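Local coordinates for tRNA threonylcarbamoyladenosine dehydratase (Escherichia coli, PDB 4D79), which catalyses the ATP-dependent dehydration of threonylcarbamoyladenosine at position 37 of tRNAs to its cyclic form, and can accept sulfur from the desulfurase CsdA in vitro, at residues G55-I60 against P98-T103; G156-P161 against S206-V211; T162-T167 against A246-V251. One frame throughout, in Å; residues are numbered along the deposited sequence.

Interaction 1: G55-I60 against P98-T103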
loop_
_atom_site.group_PDB
_atom_site.type_symbol
_atom_site.label_atom_id
_atom_site.label_comp_id
_atom_site.label_asym_id
_atom_site.label_seq_id
_atom_site.Cartn_x
_atom_site.Cartn_y
_atom_site.Cartn_z
ATOM N N GLY B 55 10.312 -13.036 -10.470
ATOM C CA GLY B 55 11.325 -14.055 -10.211
ATOM C C GLY B 55 12.709 -13.541 -9.924
ATOM O O GLY B 55 13.505 -14.251 -9.295
ATOM N N ALA B 56 13.002 -12.312 -10.331
ATOM C CA ALA B 56 14.297 -11.701 -10.083
ATOM C C ALA B 56 14.065 -10.222 -9.849
ATOM O O ALA B 56 13.319 -9.568 -10.589
ATOM C CB ALA B 56 15.289 -11.891 -11.235
ATOM N N ILE B 57 14.678 -9.706 -8.808
ATOM C CA ILE B 57 14.514 -8.319 -8.429
ATOM C C ILE B 57 15.893 -7.763 -8.135
ATOM O O ILE B 57 16.659 -8.368 -7.378
ATOM C CB ILE B 57 13.582 -8.168 -7.197
ATOM C CG1 ILE B 57 12.177 -8.677 -7.540
ATOM C CG2 ILE B 57 13.520 -6.721 -6.733
ATOM C CD1 ILE B 57 11.264 -8.854 -6.309
ATOM N N THR B 58 16.203 -6.601 -8.705
ATOM C CA THR B 58 17.382 -5.838 -8.325
ATOM C C THR B 58 16.965 -4.586 -7.551
ATOM O O THR B 58 16.002 -3.896 -7.914
ATOM C CB THR B 58 18.212 -5.456 -9.561
ATOM O OG1 THR B 58 18.701 -6.653 -10.195
ATOM C CG2 THR B 58 19.393 -4.524 -9.180
ATOM N N LEU B 59 17.678 -4.316 -6.454
ATOM C CA LEU B 59 17.425 -3.171 -5.592
ATOM C C LEU B 59 18.655 -2.283 -5.614
ATOM O O LEU B 59 19.750 -2.737 -5.268
ATOM C CB LEU B 59 17.138 -3.609 -4.153
ATOM C CG LEU B 59 16.049 -4.646 -3.957
ATOM C CD1 LEU B 59 15.868 -5.020 -2.480
ATOM C CD2 LEU B 59 14.749 -4.163 -4.556
ATOM N N ILE B 60 18.476 -1.017 -5.978
ATOM C CA ILE B 60 19.598 -0.072 -6.049
ATOM C C ILE B 60 19.351 1.069 -5.069
ATOM O O ILE B 60 18.443 1.881 -5.263
ATOM C CB ILE B 60 19.827 0.470 -7.466
ATOM C CG1 ILE B 60 19.877 -0.683 -8.455
ATOM C CG2 ILE B 60 21.143 1.299 -7.486
ATOM C CD1 ILE B 60 20.350 -0.306 -9.861
ATOM N N PRO B 98 11.705 -17.478 -1.072
ATOM C CA PRO B 98 13.097 -17.959 -1.032
ATOM C C PRO B 98 13.666 -18.345 -2.397
ATOM O O PRO B 98 14.879 -18.544 -2.509
ATOM C CB PRO B 98 13.013 -19.180 -0.103
ATOM C CG PRO B 98 11.786 -18.990 0.682
ATOM C CD PRO B 98 10.818 -18.261 -0.201
ATOM N N GLU B 99 12.836 -18.467 -3.417
ATOM C CA GLU B 99 13.274 -18.800 -4.760
ATOM C C GLU B 99 13.424 -17.571 -5.656
ATOM O O GLU B 99 13.845 -17.705 -6.816
ATOM C CB GLU B 99 12.289 -19.795 -5.390
ATOM C CG GLU B 99 12.315 -21.133 -4.659
ATOM C CD GLU B 99 11.415 -22.176 -5.289
ATOM O OE1 GLU B 99 10.192 -22.026 -5.173
ATOM O OE2 GLU B 99 11.927 -23.146 -5.885
ATOM N N CYS B 100 13.141 -16.386 -5.134
ATOM C CA CYS B 100 13.363 -15.157 -5.894
ATOM C C CYS B 100 14.861 -14.853 -5.952
ATOM O O CYS B 100 15.571 -14.960 -4.952
ATOM C CB CYS B 100 12.610 -13.995 -5.255
ATOM S SG CYS B 100 12.812 -12.391 -6.130
ATOM N N ARG B 101 15.358 -14.485 -7.124
ATOM C CA ARG B 101 16.771 -14.111 -7.266
ATOM C C ARG B 101 16.909 -12.610 -7.023
ATOM O O ARG B 101 16.497 -11.798 -7.851
ATOM C CB ARG B 101 17.311 -14.516 -8.638
ATOM C CG ARG B 101 18.720 -14.044 -8.942
ATOM C CD ARG B 101 19.293 -14.763 -10.188
ATOM N NE ARG B 101 18.559 -14.423 -11.408
ATOM C CZ ARG B 101 18.741 -13.314 -12.122
ATOM N NH1 ARG B 101 19.633 -12.407 -11.746
ATOM N NH2 ARG B 101 18.020 -13.106 -13.215
ATOM N N VAL B 102 17.479 -12.241 -5.887
ATOM C CA VAL B 102 17.555 -10.855 -5.459
ATOM C C VAL B 102 18.984 -10.352 -5.587
ATOM O O VAL B 102 19.910 -10.958 -5.048
ATOM C CB VAL B 102 17.079 -10.681 -4.014
ATOM C CG1 VAL B 102 17.037 -9.207 -3.692
ATOM C CG2 VAL B 102 15.728 -11.313 -3.831
ATOM N N THR B 103 19.147 -9.217 -6.238
ATOM C CA THR B 103 20.463 -8.595 -6.397
ATOM C C THR B 103 20.423 -7.242 -5.711
ATOM O O THR B 103 19.461 -6.482 -5.878
ATOM C CB THR B 103 20.821 -8.439 -7.872
ATOM O OG1 THR B 103 20.767 -9.721 -8.507
ATOM C CG2 THR B 103 22.239 -7.776 -8.052
HETATM O O HOH W 1 14.093 -17.062 -9.363
#

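Interaction 2: G156-P161 against S206-V211. With K (potassium ion), chain I.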
loop_
_atom_site.group_PDB
_atom_site.type_symbol
_atom_site.label_atom_id
_atom_site.label_comp_id
_atom_site.label_asym_id
_atom_site.label_seq_id
_atom_site.Cartn_x
_atom_site.Cartn_y
_atom_site.Cartn_z
ATOM N N GLY B 156 5.361 12.907 -1.198
ATOM C CA GLY B 156 5.223 13.673 0.025
ATOM C C GLY B 156 4.188 14.772 -0.117
ATOM O O GLY B 156 3.780 15.151 -1.213
ATOM N N GLY B 157 3.738 15.284 1.030
ATOM C CA GLY B 157 2.765 16.359 1.035
ATOM C C GLY B 157 1.414 15.985 0.492
ATOM O O GLY B 157 0.703 16.845 -0.023
ATOM N N GLN B 158 1.041 14.702 0.572
ATOM C CA GLN B 158 -0.218 14.233 0.028
ATOM C C GLN B 158 -0.851 13.265 1.020
ATOM O O GLN B 158 -0.142 12.479 1.663
ATOM C CB GLN B 158 0.013 13.597 -1.353
ATOM C CG GLN B 158 0.283 14.736 -2.346
ATOM C CD GLN B 158 0.828 14.303 -3.581
ATOM O OE1 GLN B 158 0.235 14.546 -4.619
ATOM N NE2 GLN B 158 1.982 13.640 -3.534
ATOM N N ILE B 159 -2.173 13.342 1.162
ATOM C CA ILE B 159 -2.895 12.508 2.126
ATOM C C ILE B 159 -3.925 11.585 1.497
ATOM O O ILE B 159 -4.423 10.692 2.200
ATOM C CB ILE B 159 -3.588 13.362 3.209
ATOM C CG1 ILE B 159 -4.771 14.150 2.640
ATOM C CG2 ILE B 159 -2.587 14.294 3.860
ATOM C CD1 ILE B 159 -5.669 14.797 3.735
ATOM N N ASP B 160 -4.277 11.756 0.224
ATOM C CA ASP B 160 -5.391 11.023 -0.374
ATOM C C ASP B 160 -4.943 9.968 -1.399
ATOM O O ASP B 160 -4.687 10.307 -2.565
ATOM C CB ASP B 160 -6.345 12.023 -1.025
ATOM C CG ASP B 160 -7.596 11.375 -1.573
ATOM O OD1 ASP B 160 -7.762 10.131 -1.498
ATOM O OD2 ASP B 160 -8.421 12.144 -2.098
ATOM N N PRO B 161 -4.906 8.672 -1.038
ATOM C CA PRO B 161 -4.465 7.644 -2.007
ATOM C C PRO B 161 -5.386 7.475 -3.199
ATOM O O PRO B 161 -4.937 6.941 -4.220
ATOM C CB PRO B 161 -4.401 6.346 -1.169
ATOM C CG PRO B 161 -4.495 6.796 0.269
ATOM C CD PRO B 161 -5.213 8.096 0.285
ATOM N N SER B 206 -0.246 12.357 -8.288
ATOM C CA SER B 206 -1.568 12.545 -7.721
ATOM C C SER B 206 -2.137 13.911 -8.076
ATOM O O SER B 206 -1.411 14.903 -8.112
ATOM C CB SER B 206 -1.519 12.337 -6.230
ATOM O OG SER B 206 -2.754 12.722 -5.666
ATOM N N THR B 207 -3.439 13.956 -8.364
ATOM C CA THR B 207 -4.108 15.221 -8.641
ATOM C C THR B 207 -4.330 16.045 -7.390
ATOM O O THR B 207 -4.761 17.187 -7.511
ATOM C CB THR B 207 -5.466 15.013 -9.305
ATOM O OG1 THR B 207 -6.235 14.067 -8.558
ATOM C CG2 THR B 207 -5.276 14.499 -10.742
ATOM N N GLU B 208 -4.059 15.486 -6.217
ATOM C CA GLU B 208 -4.266 16.202 -4.964
ATOM C C GLU B 208 -3.310 17.394 -4.852
ATOM O O GLU B 208 -2.121 17.292 -5.173
ATOM C CB GLU B 208 -4.042 15.225 -3.797
ATOM C CG GLU B 208 -4.200 15.835 -2.415
ATOM C CD GLU B 208 -3.749 14.887 -1.309
ATOM O OE1 GLU B 208 -3.468 13.695 -1.588
ATOM O OE2 GLU B 208 -3.592 15.375 -0.175
ATOM N N ALA B 209 -3.825 18.515 -4.357
ATOM C CA ALA B 209 -2.985 19.683 -4.121
ATOM C C ALA B 209 -2.031 19.409 -2.962
ATOM O O ALA B 209 -2.399 18.770 -1.980
ATOM C CB ALA B 209 -3.851 20.903 -3.816
ATOM N N LEU B 210 -0.819 19.934 -3.057
ATOM C CA LEU B 210 0.190 19.668 -2.037
ATOM C C LEU B 210 -0.179 20.298 -0.710
ATOM O O LEU B 210 -0.697 21.423 -0.646
ATOM C CB LEU B 210 1.557 20.199 -2.466
ATOM C CG LEU B 210 2.611 19.209 -2.921
ATOM C CD1 LEU B 210 2.036 18.299 -3.975
ATOM C CD2 LEU B 210 3.797 19.987 -3.430
ATOM N N VAL B 211 0.144 19.556 0.346
ATOM C CA VAL B 211 -0.023 19.946 1.738
ATOM C C VAL B 211 1.364 20.315 2.232
ATOM O O VAL B 211 2.236 19.440 2.355
ATOM C CB VAL B 211 -0.617 18.801 2.573
ATOM C CG1 VAL B 211 -0.788 19.241 4.024
ATOM C CG2 VAL B 211 -1.941 18.339 1.979
HETATM K K K I . -0.130 16.101 -6.435
HETATM O O HOH W 2 -2.588 11.957 -3.201
HETATM O O HOH W 3 1.957 14.118 -7.261
#

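Interaction 3: T162-T167 against A246-V251. With NA (sodium ion), chain J.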
loop_
_atom_site.group_PDB
_atom_site.type_symbol
_atom_site.label_atom_id
_atom_site.label_comp_id
_atom_site.label_asym_id
_atom_site.label_seq_id
_atom_site.Cartn_x
_atom_site.Cartn_y
_atom_site.Cartn_z
ATOM N N THR B 162 -6.644 7.934 -3.140
ATOM C CA THR B 162 -7.534 7.688 -4.270
ATOM C C THR B 162 -7.313 8.640 -5.433
ATOM O O THR B 162 -7.964 8.474 -6.466
ATOM C CB THR B 162 -9.012 7.796 -3.850
ATOM O OG1 THR B 162 -9.314 9.167 -3.512
ATOM C CG2 THR B 162 -9.297 6.926 -2.684
ATOM N N GLN B 163 -6.435 9.624 -5.309
ATOM C CA GLN B 163 -6.154 10.543 -6.413
ATOM C C GLN B 163 -4.876 10.196 -7.178
ATOM O O GLN B 163 -4.533 10.900 -8.134
ATOM C CB GLN B 163 -6.091 11.976 -5.890
ATOM C CG GLN B 163 -7.446 12.534 -5.481
ATOM C CD GLN B 163 -7.423 14.007 -5.185
ATOM O OE1 GLN B 163 -7.134 14.845 -6.053
ATOM N NE2 GLN B 163 -7.717 14.344 -3.935
ATOM N N ILE B 164 -4.223 9.083 -6.845
ATOM C CA ILE B 164 -3.009 8.647 -7.534
ATOM C C ILE B 164 -3.381 8.041 -8.879
ATOM O O ILE B 164 -4.334 7.278 -8.989
ATOM C CB ILE B 164 -2.241 7.647 -6.646
ATOM C CG1 ILE B 164 -1.905 8.300 -5.312
ATOM C CG2 ILE B 164 -1.027 7.053 -7.356
ATOM C CD1 ILE B 164 -1.405 7.350 -4.232
ATOM N N GLN B 165 -2.616 8.370 -9.905
ATOM C CA GLN B 165 -2.876 7.878 -11.246
ATOM C C GLN B 165 -1.567 7.925 -12.033
ATOM O O GLN B 165 -0.526 8.364 -11.534
ATOM C CB GLN B 165 -4.005 8.662 -11.919
ATOM C CG GLN B 165 -3.927 10.126 -11.727
ATOM C CD GLN B 165 -5.200 10.836 -12.127
ATOM O OE1 GLN B 165 -5.514 10.945 -13.303
ATOM N NE2 GLN B 165 -5.969 11.280 -11.135
ATOM N N VAL B 166 -1.627 7.452 -13.273
ATOM C CA VAL B 166 -0.469 7.344 -14.156
ATOM C C VAL B 166 -0.735 8.183 -15.396
ATOM O O VAL B 166 -1.783 8.034 -16.036
ATOM C CB VAL B 166 -0.183 5.880 -14.560
ATOM C CG1 VAL B 166 1.135 5.796 -15.333
ATOM C CG2 VAL B 166 -0.135 4.976 -13.349
ATOM N N THR B 167 0.228 9.029 -15.761
ATOM C CA THR B 167 0.115 9.811 -16.977
ATOM C C THR B 167 1.525 10.080 -17.524
ATOM O O THR B 167 2.546 9.724 -16.922
ATOM C CB THR B 167 -0.664 11.116 -16.700
ATOM O OG1 THR B 167 -1.125 11.696 -17.925
ATOM C CG2 THR B 167 0.181 12.120 -15.974
ATOM N N ALA B 246 3.171 4.316 -0.203
ATOM C CA ALA B 246 3.075 2.915 -0.609
ATOM C C ALA B 246 2.164 2.767 -1.815
ATOM O O ALA B 246 2.424 1.935 -2.699
ATOM C CB ALA B 246 2.551 2.042 0.529
ATOM N N THR B 247 1.070 3.531 -1.852
ATOM C CA THR B 247 0.184 3.393 -2.993
ATOM C C THR B 247 0.846 3.890 -4.279
ATOM O O THR B 247 0.544 3.347 -5.342
ATOM C CB THR B 247 -1.146 4.093 -2.715
ATOM O OG1 THR B 247 -1.753 3.468 -1.588
ATOM C CG2 THR B 247 -2.114 3.928 -3.875
ATOM N N PHE B 248 1.708 4.923 -4.208
ATOM C CA PHE B 248 2.530 5.280 -5.367
ATOM C C PHE B 248 3.298 4.049 -5.877
ATOM O O PHE B 248 3.269 3.727 -7.058
ATOM C CB PHE B 248 3.494 6.398 -5.003
ATOM C CG PHE B 248 2.998 7.790 -5.285
ATOM C CD1 PHE B 248 1.982 8.375 -4.516
ATOM C CD2 PHE B 248 3.612 8.579 -6.256
ATOM C CE1 PHE B 248 1.547 9.691 -4.747
ATOM C CE2 PHE B 248 3.188 9.910 -6.477
ATOM C CZ PHE B 248 2.138 10.456 -5.716
ATOM N N GLY B 249 3.953 3.327 -4.972
ATOM C CA GLY B 249 4.712 2.163 -5.371
ATOM C C GLY B 249 3.834 1.054 -5.902
ATOM O O GLY B 249 4.215 0.366 -6.859
ATOM N N PHE B 250 2.649 0.849 -5.286
ATOM C CA PHE B 250 1.744 -0.196 -5.746
ATOM C C PHE B 250 1.157 0.134 -7.112
ATOM O O PHE B 250 1.035 -0.758 -7.974
ATOM C CB PHE B 250 0.609 -0.447 -4.741
ATOM C CG PHE B 250 1.056 -1.014 -3.443
ATOM C CD1 PHE B 250 2.290 -1.619 -3.308
ATOM C CD2 PHE B 250 0.218 -0.954 -2.331
ATOM C CE1 PHE B 250 2.693 -2.133 -2.113
ATOM C CE2 PHE B 250 0.628 -1.487 -1.119
ATOM C CZ PHE B 250 1.825 -2.076 -1.007
ATOM N N VAL B 251 0.818 1.407 -7.346
ATOM C CA VAL B 251 0.310 1.791 -8.657
ATOM C C VAL B 251 1.406 1.642 -9.715
ATOM O O VAL B 251 1.151 1.189 -10.842
ATOM C CB VAL B 251 -0.256 3.214 -8.616
ATOM C CG1 VAL B 251 -0.466 3.761 -10.026
ATOM C CG2 VAL B 251 -1.550 3.255 -7.817
HETATM NA NA NA J . -8.133 6.491 -7.649
HETATM O O HOH W 4 -5.731 6.084 -7.053
HETATM O O HOH W 5 -7.063 7.659 -9.406
HETATM O O HOH W 6 -7.965 4.697 -5.833
HETATM O O HOH W 7 -10.584 6.311 -7.154
#

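Interaction 1: G55-I60 against P98-T103
E99 meets G55 through a water molecule, which donates to both carbonyl oxygens. The carboxylate of E99 leads off to S6. At C100 the chain comes alongside the start of strand 56-60. C100 SG lies anti to the backbone N (chi1 -180°) and rests 3.9 Å from I57 CD1. R101 opens the strand proper. Its N gives a nearly straight hydrogen bond to G55 O (2.9 Å, 172°), and its O accepts from I57 N at 2.9 Å. A56 is thus bracketed by the two bonds of R101, as parallel pairing demands. The R101 chain bends at chi3 (65°) and lays its guanidinium over A56. A56 CB sits 3.6 Å above that plane, near the NH2 rim. Strands 56-60 and 101-105 are neighbours in the Rossmann-type sheet, and helix 85-96 links them in a beta-alpha-beta crossover. V102 turns its side chain to that helix, touching A90 and I93, on the same sheet face as I57. Its CA makes a CH...O contact with I57 O at 3.3 Å. T103 N donates to the same I57 O at 2.9 Å. T103 O accepts from L59 N, nearly along the C=O axis. The T103 side chain lies beside T58 and points the same way, its CB 3.6 Å from T58 OG1. That hydroxyl is hydrogen-bonded to H32.

Interaction 2: G156-P161 against S206-V211
This is a polar contact between two loops, built on one carboxylate and a potassium ion. The 156-161 loop leads from strand 149-152 toward strand 164-168. The 206-211 loop leaves the end of strand 202-206. E208 runs extended, CG anti to the backbone N, and passes Q158 in the opposite direction. Its carboxylate grips two successive backbone amides. I159 N reaches E208 OE2 on the syn lone pair, 2.8 Å away and nearly straight at 169°. D160 N meets E208 OE1 at 2.8 Å from above the carboxylate plane. A water also donates to this OE1 and links it to S206 OG and D160 O. An alanine in place of E208 removes both acceptors and the water's partner OE1, and would probably loosen the 156-161 loop. Further along, V211 N donates to G157 O at 2.8 Å. S206 OG accepts from E208 N in an ST turn. The potassium ion also joins the loops. Q158 OE1 binds it at 2.4 Å, while Q158 NE2 is hydrogen-bonded to G154 O. From the other loop come S206 O at 2.4 Å and E208 O at 2.6 Å. A more distant water and Q174 O complete the site. E208 therefore serves both sites, by carbonyl and by carboxylate. The two N-H donors would probably favour its ionised form, though the D160 carboxylate nearby would tend to oppose this.

Interaction 3: T162-T167 against A246-V251
Helix 242-266 packs here on strand 164-168, the antiparallel outermost strand of the chain's Rossmann-type sheet. The two short axes come within 8.8 Å and cross at -40°. One large bump fits one hollow. The bump is I164, and T247, F248 and V251, one helical turn, form the hollow. I164 CG1 lies anti to the carbonyl carbon (chi1 -58°) and chi2 is extended (168°), which brings CD1 to T247 and F248. I164 CD1 is wedged 3.5 Å from T247 CG2 and 3.6 Å from F248 CD1. The other branch, CG2, sits over a face of the F248 ring and against V251, with I164 CG2 3.9 Å from V251 CG2. T247 meets I164 through CB and its methyl, while its hydroxyl is bonded to M243 O back along the helix. A smaller bump follows two residues on. In one of two V166 conformers, this side chain and V251 slide past each other, with V166 CG2 3.6 Å from V251 CG1. The backbone before I164 carries a sodium ion at the subunit interface, bound by T162 O at 2.3 Å and by T162 O of the second subunit. Two of the sodium waters donate to I164 O, the nearer at 2.7 Å.

How the interactions relate
From the N terminus, interaction 1 comes first. It closes the crossover through helix 85-96 before the other two begin. Interaction 2 closes a loop of 44 residues that holds strand 164-168, helix 176-189 and most of strand 202-206. Interaction 3 closes a longer one of 78 residues. Their segments alternate along the chain, so the two closures cross. They also touch, with T207 OG1 2.8 Å from Q163 OE1, a probable hydrogen bond. Interactions 1 and 3 reach the two outermost strands that this chain gives the sheet, with centres about 23 Å apart. Interactions 2 and 3 together tie the potassium-binding loops, the edge strand and helix 242-266, and both touch the second subunit.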